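Side-chain contacts in long form D7clu1 salivary protein (Culex quinquefasciatus, PDB 6V4C), which binds and sequesters adenine nucleotides, ADP and ATP most tightly, and so inhibits platelet aggregation and haemostasis while the mosquito feeds on blood: residues A[148-151]-A[152-156]; A[257-260]-A[261-264]. All coordinates share one frame; numbering follows the deposited sequence.

Interaction 1 (A[148-151]-A[152-156])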
ATOM      1  N   ILE A 148       3.668 -12.258   4.269  1.00 38.40           N
ATOM      2  CA  ILE A 148       4.825 -11.892   5.075  1.00 35.29           C
ATOM      3  C   ILE A 148       4.756 -10.399   5.360  1.00 35.19           C
ATOM      4  O   ILE A 148       4.381  -9.607   4.485  1.00 34.02           O
ATOM      5  CB  ILE A 148       6.155 -12.283   4.390  1.00 34.12           C
ATOM      6  CG1 ILE A 148       7.344 -12.026   5.321  1.00 34.10           C
ATOM      7  CG2 ILE A 148       6.331 -11.539   3.073  1.00 35.67           C
ATOM      8  CD1 ILE A 148       8.671 -12.525   4.772  1.00 34.02           C
ATOM      9  N   SER A 149       5.092 -10.011   6.586  1.00 33.36           N
ATOM     10  CA  SER A 149       5.022  -8.601   6.943  1.00 33.08           C
ATOM     11  C   SER A 149       6.169  -7.829   6.298  1.00 31.10           C
ATOM     12  O   SER A 149       7.183  -8.396   5.885  1.00 32.78           O
ATOM     13  CB  SER A 149       5.039  -8.407   8.462  1.00 30.84           C
ATOM     14  OG  SER A 149       6.358  -8.388   8.983  1.00 31.98           O
ATOM     15  N   ILE A 150       5.988  -6.511   6.204  1.00 33.53           N
ATOM     16  CA  ILE A 150       7.018  -5.666   5.606  1.00 32.94           C
ATOM     17  C   ILE A 150       8.278  -5.667   6.465  1.00 31.71           C
ATOM     18  O   ILE A 150       9.401  -5.666   5.945  1.00 31.95           O
ATOM     19  CB  ILE A 150       6.475  -4.246   5.342  1.00 31.29           C
ATOM     20  CG1 ILE A 150       7.550  -3.353   4.716  1.00 35.92           C
ATOM     21  CG2 ILE A 150       5.953  -3.620   6.629  1.00 32.11           C
ATOM     22  CD1 ILE A 150       8.004  -3.799   3.342  1.00 34.06           C
ATOM     23  N   PHE A 151       8.114  -5.707   7.790  1.00 32.88           N
ATOM     24  CA  PHE A 151       9.274  -5.709   8.676  1.00 34.96           C
ATOM     25  C   PHE A 151      10.042  -7.020   8.584  1.00 33.20           C
ATOM     26  O   PHE A 151      11.278  -7.023   8.585  1.00 32.83           O
ATOM     27  CB  PHE A 151       8.844  -5.425  10.117  1.00 35.24           C
ATOM     28  CG  PHE A 151       8.197  -4.084  10.294  1.00 36.02           C
ATOM     29  CD1 PHE A 151       8.967  -2.942  10.419  1.00 41.60           C
ATOM     30  CD2 PHE A 151       6.819  -3.963  10.316  1.00 39.89           C
ATOM     31  CE1 PHE A 151       8.374  -1.702  10.570  1.00 43.49           C
ATOM     32  CE2 PHE A 151       6.220  -2.723  10.470  1.00 42.30           C
ATOM     33  CZ  PHE A 151       6.999  -1.595  10.595  1.00 40.23           C
ATOM     34  N   ARG A 152       9.327  -8.145   8.507  1.00 34.10           N
ATOM     35  CA  ARG A 152       9.996  -9.433   8.359  1.00 33.47           C
ATOM     36  C   ARG A 152      10.639  -9.555   6.984  1.00 34.57           C
ATOM     37  O   ARG A 152      11.760 -10.060   6.857  1.00 32.81           O
ATOM     38  CB  ARG A 152       8.995 -10.564   8.607  1.00 33.62           C
ATOM     39  CG  ARG A 152       9.547 -11.967   8.395  1.00 33.83           C
ATOM     40  CD  ARG A 152      10.711 -12.262   9.323  1.00 34.42           C
ATOM     41  NE  ARG A 152      11.221 -13.618   9.117  1.00 34.89           N
ATOM     42  CZ  ARG A 152      12.367 -14.071   9.615  1.00 34.81           C
ATOM     43  NH1 ARG A 152      13.133 -13.279  10.352  1.00 33.65           N
ATOM     44  NH2 ARG A 152      12.749 -15.317   9.369  1.00 36.29           N
ATOM     45  N   PHE A 153       9.947  -9.077   5.946  1.00 34.56           N
ATOM     46  CA  PHE A 153      10.516  -9.096   4.604  1.00 31.94           C
ATOM     47  C   PHE A 153      11.809  -8.290   4.543  1.00 35.26           C
ATOM     48  O   PHE A 153      12.795  -8.728   3.937  1.00 35.33           O
ATOM     49  CB  PHE A 153       9.495  -8.568   3.597  1.00 34.01           C
ATOM     50  CG  PHE A 153       9.988  -8.587   2.182  1.00 35.45           C
ATOM     51  CD1 PHE A 153       9.997  -9.768   1.457  1.00 36.01           C
ATOM     52  CD2 PHE A 153      10.445  -7.428   1.577  1.00 36.60           C
ATOM     53  CE1 PHE A 153      10.454  -9.791   0.152  1.00 38.74           C
ATOM     54  CE2 PHE A 153      10.901  -7.446   0.274  1.00 38.73           C
ATOM     55  CZ  PHE A 153      10.906  -8.629  -0.437  1.00 38.92           C
ATOM     56  N   CYS A 154      11.829  -7.112   5.176  1.00 35.14           N
ATOM     57  CA  CYS A 154      13.049  -6.307   5.213  1.00 36.94           C
ATOM     58  C   CYS A 154      14.082  -6.903   6.165  1.00 36.00           C
ATOM     59  O   CYS A 154      15.284  -6.873   5.880  1.00 37.04           O
ATOM     60  CB  CYS A 154      12.727  -4.872   5.634  1.00 35.66           C
ATOM     61  SG  CYS A 154      11.747  -3.908   4.452  1.00 38.87           S
ATOM     62  N   GLY A 155      13.631  -7.442   7.300  1.00 35.56           N
ATOM     63  CA  GLY A 155      14.570  -7.941   8.294  1.00 36.15           C
ATOM     64  C   GLY A 155      15.399  -9.106   7.793  1.00 37.33           C
ATOM     65  O   GLY A 155      16.582  -9.229   8.124  1.00 39.22           O
ATOM     66  N   LYS A 156      14.795  -9.976   6.981  1.00 38.03           N
ATOM     67  CA  LYS A 156      15.519 -11.124   6.448  1.00 42.86           C
ATOM     68  C   LYS A 156      16.641 -10.714   5.505  1.00 44.11           C
ATOM     69  O   LYS A 156      17.544 -11.518   5.247  1.00 43.06           O
ATOM     70  CB  LYS A 156      14.554 -12.075   5.735  1.00 40.39           C
ATOM     71  CG  LYS A 156      13.586 -12.787   6.661  1.00 38.03           C
ATOM     72  CD  LYS A 156      12.522 -13.538   5.878  1.00 39.86           C
ATOM     73  CE  LYS A 156      13.131 -14.617   4.997  1.00 44.09           C
ATOM     74  NZ  LYS A 156      12.088 -15.342   4.212  1.00 47.70           N
TER

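Interaction 2 (A[257-260]-A[261-264]). With ADP (adenosine-5'-diphosphate), chain B.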
ATOM      1  N   ASP A 257       3.285  -1.978  15.404  1.00 33.52           N
ATOM      2  CA  ASP A 257       2.808  -3.355  15.514  1.00 34.45           C
ATOM      3  C   ASP A 257       1.564  -3.575  14.665  1.00 34.27           C
ATOM      4  O   ASP A 257       1.437  -4.601  13.991  1.00 32.51           O
ATOM      5  CB  ASP A 257       2.515  -3.711  16.972  1.00 34.68           C
ATOM      6  CG  ASP A 257       3.772  -3.895  17.798  1.00 37.03           C
ATOM      7  OD1 ASP A 257       4.840  -4.185  17.219  1.00 37.66           O
ATOM      8  OD2 ASP A 257       3.687  -3.753  19.035  1.00 39.58           O
ATOM      9  N   TYR A 258       0.633  -2.620  14.684  1.00 32.99           N
ATOM     10  CA  TYR A 258      -0.594  -2.783  13.913  1.00 33.30           C
ATOM     11  C   TYR A 258      -0.331  -2.641  12.420  1.00 33.36           C
ATOM     12  O   TYR A 258      -0.900  -3.386  11.614  1.00 34.43           O
ATOM     13  CB  TYR A 258      -1.645  -1.787  14.394  1.00 34.48           C
ATOM     14  CG  TYR A 258      -3.043  -2.085  13.918  1.00 36.90           C
ATOM     15  CD1 TYR A 258      -3.529  -3.388  13.890  1.00 37.04           C
ATOM     16  CD2 TYR A 258      -3.888  -1.061  13.516  1.00 38.36           C
ATOM     17  CE1 TYR A 258      -4.813  -3.659  13.460  1.00 39.61           C
ATOM     18  CE2 TYR A 258      -5.174  -1.322  13.088  1.00 40.00           C
ATOM     19  CZ  TYR A 258      -5.633  -2.620  13.062  1.00 44.38           C
ATOM     20  OH  TYR A 258      -6.914  -2.874  12.634  1.00 45.75           O
ATOM     21  N   ILE A 259       0.535  -1.700  12.029  1.00 31.69           N
ATOM     22  CA  ILE A 259       0.988  -1.641  10.641  1.00 30.23           C
ATOM     23  C   ILE A 259       1.559  -2.985  10.208  1.00 32.94           C
ATOM     24  O   ILE A 259       1.231  -3.502   9.133  1.00 32.60           O
ATOM     25  CB  ILE A 259       2.008  -0.503  10.445  1.00 31.09           C
ATOM     26  CG1 ILE A 259       1.324   0.863  10.536  1.00 34.09           C
ATOM     27  CG2 ILE A 259       2.726  -0.664   9.113  1.00 30.35           C
ATOM     28  CD1 ILE A 259       2.293   2.039  10.581  1.00 32.63           C
ATOM     29  N   GLU A 260       2.418  -3.572  11.044  1.00 34.22           N
ATOM     30  CA  GLU A 260       3.048  -4.843  10.690  1.00 35.61           C
ATOM     31  C   GLU A 260       2.011  -5.931  10.454  1.00 34.59           C
ATOM     32  O   GLU A 260       2.071  -6.654   9.452  1.00 35.71           O
ATOM     33  CB  GLU A 260       4.029  -5.275  11.779  1.00 35.51           C
ATOM     34  CG  GLU A 260       4.666  -6.613  11.471  1.00 35.91           C
ATOM     35  CD  GLU A 260       5.921  -6.884  12.267  1.00 38.38           C
ATOM     36  OE1 GLU A 260       6.103  -6.271  13.340  1.00 40.46           O
ATOM     37  OE2 GLU A 260       6.730  -7.716  11.808  1.00 37.46           O
ATOM     38  N   VAL A 261       1.050  -6.068  11.373  1.00 32.66           N
ATOM     39  CA  VAL A 261       0.019  -7.093  11.230  1.00 33.52           C
ATOM     40  C   VAL A 261      -0.765  -6.895   9.937  1.00 34.64           C
ATOM     41  O   VAL A 261      -1.050  -7.855   9.212  1.00 33.20           O
ATOM     42  CB  VAL A 261      -0.897  -7.122  12.469  1.00 33.77           C
ATOM     43  CG1 VAL A 261      -2.162  -7.916  12.181  1.00 36.67           C
ATOM     44  CG2 VAL A 261      -0.161  -7.721  13.653  1.00 35.14           C
ATOM     45  N   ARG A 262      -1.117  -5.648   9.624  1.00 38.26           N
ATOM     46  CA  ARG A 262      -1.900  -5.376   8.424  1.00 38.95           C
ATOM     47  C   ARG A 262      -1.096  -5.565   7.143  1.00 38.40           C
ATOM     48  O   ARG A 262      -1.689  -5.804   6.086  1.00 40.31           O
ATOM     49  CB  ARG A 262      -2.464  -3.955   8.477  1.00 42.52           C
ATOM     50  CG  ARG A 262      -3.453  -3.713   9.607  1.00 44.34           C
ATOM     51  CD  ARG A 262      -3.353  -2.280  10.125  1.00 47.63           C
ATOM     52  NE  ARG A 262      -3.624  -1.291   9.091  1.00 53.25           N
ATOM     53  CZ  ARG A 262      -3.190  -0.035   9.122  1.00 47.99           C
ATOM     54  NH1 ARG A 262      -2.440   0.395  10.134  1.00 43.52           N
ATOM     55  NH2 ARG A 262      -3.495   0.790   8.131  1.00 52.63           N
ATOM     56  N   SER A 263       0.234  -5.471   7.213  1.00 34.41           N
ATOM     57  CA  SER A 263       1.065  -5.540   6.017  1.00 35.03           C
ATOM     58  C   SER A 263       1.154  -6.941   5.434  1.00 35.57           C
ATOM     59  O   SER A 263       1.610  -7.086   4.295  1.00 33.14           O
ATOM     60  CB  SER A 263       2.474  -5.002   6.297  1.00 33.92           C
ATOM     61  OG  SER A 263       3.245  -5.918   7.063  1.00 31.90           O
ATOM     62  N   GLU A 264       0.743  -7.972   6.176  1.00 34.83           N
ATOM     63  CA  GLU A 264       0.748  -9.318   5.613  1.00 36.72           C
ATOM     64  C   GLU A 264      -0.351  -9.492   4.573  1.00 36.78           C
ATOM     65  O   GLU A 264      -0.207 -10.297   3.647  1.00 37.76           O
ATOM     66  CB  GLU A 264       0.620 -10.361   6.726  1.00 37.31           C
ATOM     67  CG  GLU A 264       1.796 -10.374   7.688  1.00 36.05           C
ATOM     68  CD  GLU A 264       1.819 -11.614   8.563  1.00 42.13           C
ATOM     69  OE1 GLU A 264       0.852 -12.400   8.506  1.00 46.45           O
ATOM     70  OE2 GLU A 264       2.808 -11.805   9.304  1.00 39.91           O
TER
HETATM   71  PB  ADP B 301      -6.877 -14.130  -3.241  1.00101.52           P
HETATM   72  O1B ADP B 301      -6.350 -15.342  -3.629  1.00 91.20           O
HETATM   73  O2B ADP B 301      -8.225 -14.190  -2.821  1.00 96.22           O
HETATM   74  O3B ADP B 301      -6.715 -13.172  -4.208  1.00 68.12           O
HETATM   75  PA  ADP B 301      -6.877 -13.520  -0.398  1.00 79.03           P
HETATM   76  O1A ADP B 301      -6.811 -14.616   0.612  1.00 84.75           O
HETATM   77  O2A ADP B 301      -8.223 -13.122  -0.579  1.00 83.86           O
HETATM   78  O3A ADP B 301      -6.284 -13.911  -1.769  1.00 90.78           O
HETATM   79  O5' ADP B 301      -6.006 -12.270  -0.355  1.00 65.88           O
HETATM   80  C5' ADP B 301      -5.996 -11.314  -1.393  1.00 50.69           C
HETATM   81  C4' ADP B 301      -5.513  -9.965  -0.912  1.00 45.00           C
HETATM   82  O4' ADP B 301      -4.111  -9.871  -0.939  1.00 38.50           O
HETATM   83  C3' ADP B 301      -5.825  -8.760  -1.769  1.00 46.23           C
HETATM   84  O3' ADP B 301      -7.088  -8.238  -1.518  1.00 47.88           O
HETATM   85  C2' ADP B 301      -4.691  -7.771  -1.519  1.00 42.59           C
HETATM   86  O2' ADP B 301      -5.096  -6.784  -0.670  1.00 44.13           O
HETATM   87  C1' ADP B 301      -3.711  -8.582  -0.738  1.00 41.77           C
HETATM   88  N9  ADP B 301      -2.352  -8.479  -1.168  1.00 34.48           N
HETATM   89  C8  ADP B 301      -1.924  -8.726  -2.393  1.00 34.32           C
HETATM   90  N7  ADP B 301      -0.669  -8.617  -2.535  1.00 35.00           N
HETATM   91  C5  ADP B 301      -0.213  -8.261  -1.324  1.00 34.60           C
HETATM   92  C6  ADP B 301       1.053  -7.990  -0.817  1.00 29.09           C
HETATM   93  N6  ADP B 301       2.143  -8.022  -1.502  1.00 30.55           N
HETATM   94  N1  ADP B 301       1.156  -7.655   0.445  1.00 34.69           N
HETATM   95  C2  ADP B 301       0.077  -7.586   1.160  1.00 34.44           C
HETATM   96  N3  ADP B 301      -1.133  -7.832   0.807  1.00 33.62           N
HETATM   97  C4  ADP B 301      -1.245  -8.174  -0.456  1.00 34.58           C

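Interaction 1 (A[148-151]-A[152-156])
Ile148 meets Arg152 and Phe153 where the chain turns into helix 150-158, whose N-cap is Ser149, within the second PBP/GOBP family region. With CG1 anti to the backbone N (chi1 -174°) and the chain extended beyond it, Ile148 reaches over the first turn: CD1 lies 3.8 Å from Arg152 CG and also approaches Phe153 CB. A branched aliphatic residue suits this position, just before the N-cap, because it covers CB and CG of Arg152. The carbonyl of Ile148 accepts from NZ of the ADP-binding Lys144. Ser149 is the cap itself. Its OG takes the N-H of Arg152 at 3.0 Å in a nearly straight bond (166°), satisfying an amide that has no preceding helical carbonyl to use. The short hydroxyl side chain can also bond to Glu260 OE2 on helix 249-263, so OG serves both helices. Ser149 O then starts the regular helical pattern by accepting from Phe153 N at 2.8 Å. Ile150 turns its CD1 to within 3.9 Å of Cys154 SG, one turn on; the apolar methyl fits a buried sulfur that is tied to Cys186 of helix 179-190 by a disulfide. The Phe151 side chain packs on Leu256 of helix 249-263 and on Met191, an apolar setting that suits a large ring, while its O accepts from the N of the buried Gly155 at 2.7 Å. Beyond Ile148, the Arg152 chain bends at chi2 (60°) and carries the guanidinium to a salt bridge with Asp161 and a hydrogen bond to Tyr166. One face of that flat group is covered by Lys156, whose CG sits 3.4 Å above the plane, over its centre.

Interaction 2 (A[257-260]-A[261-264])
In the C-terminal turn of helix 249-263, beside the adenine of ADP, an arginine lies over a tyrosine and a serine bonds back to the backbone. Arg262 CD stands over one face of the Tyr258 ring, 3.5 Å from its centroid and 8° off the normal, a CH-pi contact. Bends at chi2 and chi3 bring the chain across the ring at about a right angle, with the guanidinium plane turned 40° from it. A long, flexible arginine suits the place: its CD covers the aromatic face, while NH1 passes 3.8 Å from Ile259 CG1. Val261, small and apolar, packs on Met282 of helix 279-292; its N donates to Asp257 O at 3.0 Å. Glu260, also buried, has both carboxylate oxygens engaged, OE1 in a salt bridge with Arg170 and OE2 with Ser149. Near the helix end the backbone bonds slacken: Ser263 N reaches Ile259 O and Glu260 O only weakly. The Ser263 side chain adds a bond of its own. Its OG, lying between backbone N and carbonyl carbon (chi1 74°), donates to Glu260 O at 2.8 Å, while Ser263 O lies 3.5 Å from ADP C2.

Interaction 1 comes first along the chain, at the start of helix 150-158; interaction 2 follows about a hundred residues later, at the end of helix 249-263. Their centres are only 10 Å apart, on the same side of the chain's centre, so the beginning of one helix is set against the end of the other. Besides the serine-glutamate bond between the two helices, a probable hydrogen bond from Ile150 N to Ser263 OG, 2.9 Å long, stitches them together, and the Phe151 ring packs on Glu260 CB. Lys144, an ADP-binding residue, also bonds to Ser263 O, so the same lysine ties both helix ends to the nucleotide pocket.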